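Local coordinates for proximal thread matrix protein 1 (Mytilus galloprovincialis, PDB 4CN8) that probably helps organise the collagen-rich matrix of mussel byssal threads through two von Willebrand factor type A domains, and binds zinc, at residues 253-258 and 362-367. Residues are numbered along the deposited sequence; the frame is centred on the assembly and turned at random.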
loop_
_atom_site.group_PDB
_atom_site.type_symbol
_atom_site.label_atom_id
_atom_site.label_comp_id
_atom_site.label_asym_id
_atom_site.label_seq_id
_atom_site.Cartn_x
_atom_site.Cartn_y
_atom_site.Cartn_z
ATOM N N ALA A 253 15.455 2.033 -9.326
ATOM C CA ALA A 253 15.059 1.607 -7.988
ATOM C C ALA A 253 16.278 1.301 -7.121
ATOM O O ALA A 253 17.346 0.963 -7.627
ATOM C CB ALA A 253 14.171 0.401 -8.076
ATOM N N ASP A 254 16.107 1.435 -5.811
ATOM C CA ASP A 254 17.108 1.002 -4.845
ATOM C C ASP A 254 16.531 -0.163 -4.055
ATOM O O ASP A 254 15.612 0.005 -3.261
ATOM C CB ASP A 254 17.484 2.144 -3.899
ATOM C CG ASP A 254 18.361 3.185 -4.563
ATOM O OD1 ASP A 254 19.083 2.831 -5.519
ATOM O OD2 ASP A 254 18.333 4.356 -4.128
ATOM N N ILE A 255 17.076 -1.350 -4.277
ATOM C CA ILE A 255 16.501 -2.556 -3.708
ATOM C C ILE A 255 17.456 -3.223 -2.747
ATOM O O ILE A 255 18.568 -3.603 -3.113
ATOM C CB ILE A 255 16.107 -3.552 -4.810
ATOM C CG1 ILE A 255 14.966 -2.964 -5.635
ATOM C CG2 ILE A 255 15.693 -4.888 -4.209
ATOM C CD1 ILE A 255 14.546 -3.821 -6.785
ATOM N N ALA A 256 17.002 -3.369 -1.512
ATOM C CA ALA A 256 17.784 -4.005 -0.471
ATOM C C ALA A 256 17.195 -5.356 -0.126
ATOM O O ALA A 256 16.042 -5.455 0.280
ATOM C CB ALA A 256 17.816 -3.131 0.772
ATOM N N PHE A 257 17.994 -6.399 -0.283
ATOM C CA PHE A 257 17.610 -7.703 0.215
ATOM C C PHE A 257 17.975 -7.744 1.677
ATOM O O PHE A 257 19.093 -7.413 2.046
ATOM C CB PHE A 257 18.342 -8.816 -0.526
ATOM C CG PHE A 257 17.970 -8.930 -1.972
ATOM C CD1 PHE A 257 16.759 -9.464 -2.348
ATOM C CD2 PHE A 257 18.840 -8.513 -2.956
ATOM C CE1 PHE A 257 16.419 -9.581 -3.682
ATOM C CE2 PHE A 257 18.505 -8.629 -4.290
ATOM C CZ PHE A 257 17.293 -9.164 -4.652
ATOM N N VAL A 258 17.018 -8.115 2.511
ATOM C CA VAL A 258 17.262 -8.265 3.934
ATOM C C VAL A 258 16.906 -9.698 4.297
ATOM O O VAL A 258 15.762 -10.004 4.608
ATOM C CB VAL A 258 16.445 -7.237 4.754
ATOM C CG1 VAL A 258 16.723 -7.375 6.238
ATOM C CG2 VAL A 258 16.796 -5.846 4.306
ATOM N N GLN A 362 12.796 4.807 -6.498
ATOM C CA GLN A 362 11.936 4.016 -5.616
ATOM C C GLN A 362 12.736 3.111 -4.694
ATOM O O GLN A 362 13.493 2.252 -5.143
ATOM C CB GLN A 362 10.966 3.162 -6.428
ATOM C CG GLN A 362 10.039 2.309 -5.572
ATOM C CD GLN A 362 9.100 3.150 -4.734
ATOM O OE1 GLN A 362 8.200 3.804 -5.262
ATOM N NE2 GLN A 362 9.318 3.157 -3.425
ATOM N N LYS A 363 12.547 3.293 -3.396
ATOM C CA LYS A 363 13.219 2.456 -2.423
ATOM C C LYS A 363 12.353 1.254 -2.043
ATOM O O LYS A 363 11.144 1.383 -1.829
ATOM C CB LYS A 363 13.587 3.281 -1.191
ATOM C CG LYS A 363 14.722 4.259 -1.442
ATOM C CD LYS A 363 14.555 5.533 -0.645
ATOM C CE LYS A 363 14.462 5.240 0.836
ATOM N NZ LYS A 363 14.311 6.485 1.644
ATOM N N VAL A 364 12.987 0.086 -1.978
ATOM C CA VAL A 364 12.297 -1.158 -1.675
ATOM C C VAL A 364 13.149 -2.074 -0.796
ATOM O O VAL A 364 14.353 -2.227 -1.014
ATOM C CB VAL A 364 11.971 -1.945 -2.961
ATOM C CG1 VAL A 364 11.009 -3.059 -2.654
ATOM C CG2 VAL A 364 11.388 -1.041 -4.018
ATOM N N VAL A 365 12.506 -2.693 0.186
ATOM C CA VAL A 365 13.127 -3.747 0.976
ATOM C C VAL A 365 12.411 -5.064 0.717
ATOM O O VAL A 365 11.184 -5.140 0.798
ATOM C CB VAL A 365 13.038 -3.446 2.483
ATOM C CG1 VAL A 365 13.376 -4.680 3.310
ATOM C CG2 VAL A 365 13.956 -2.304 2.852
ATOM N N ILE A 366 13.181 -6.101 0.414
ATOM C CA ILE A 366 12.643 -7.449 0.314
ATOM C C ILE A 366 13.159 -8.279 1.492
ATOM O O ILE A 366 14.334 -8.611 1.559
ATOM C CB ILE A 366 13.017 -8.101 -1.028
ATOM C CG1 ILE A 366 12.544 -7.208 -2.181
ATOM C CG2 ILE A 366 12.409 -9.496 -1.137
ATOM C CD1 ILE A 366 12.982 -7.674 -3.561
ATOM N N LEU A 367 12.264 -8.579 2.427
ATOM C CA LEU A 367 12.598 -9.291 3.662
ATOM C C LEU A 367 12.279 -10.772 3.525
ATOM O O LEU A 367 11.210 -11.142 3.047
ATOM C CB LEU A 367 11.781 -8.690 4.822
ATOM C CG LEU A 367 12.005 -9.051 6.306
ATOM C CD1 LEU A 367 11.771 -10.519 6.590
ATOM C CD2 LEU A 367 13.390 -8.645 6.775
#
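Residues 253-258 and 362-367 run as parallel strands, their axes 13° apart and 4.7 Å at closest approach. Five backbone hydrogen bonds join them. Asp254 N gives to Gln362 O and Asp254 O takes from Val364 N. Ala256 repeats the pattern with Val364 O and Ile366 N. Val258 N closes the ladder on Ile366 O at 2.9 Å, nearly straight at 177°.

On one face Ile255, Phe257, Val364 and Ile366 pack together. Ile255 and Val364 lie alongside each other, Ile255 CG1 4.1 Å from Val364 CB. Ile366 CG1 stands anti to the carbonyl carbon (chi1 -56°), and the chain extends to bring CD1 against two partners. CD1 lies 3.9 Å from both Ile255 CG2 and Phe257 CE1, meeting the ring obliquely. Helix 272-284 covers the ring through Met280 and Ile283. On this face too, the Gln362 amide turns back along its own strand, and NE2 hydrogen-bonds to Lys363 O at 3.0 Å.

The other face carries Ala256, Val258, Val365 and Leu367, with Asp254 and Lys363 at its beginning. Val258 spreads its two methyls over two residues: CG2 meets Val365 CG1 at 3.7 Å and CG1 meets Leu367 CD2 at 3.6 Å. Phe302 of strand 296-302 touches both Val258 and Leu367. Asp254 forms a salt bridge to Arg353, and Lys363 NZ donates a hydrogen bond to the backbone O of Glu389.

These are the two middle strands of the six-stranded sheet in the second von Willebrand factor type A domain, a Rossmann-like fold with helices on both faces. Apolar side chains pack on both faces from Ile255 and Val364 onward. Each charged side chain, at the strand starts, has its own partner outside the pair, so backbone bonds and apolar packing join the strands, not a charge pair.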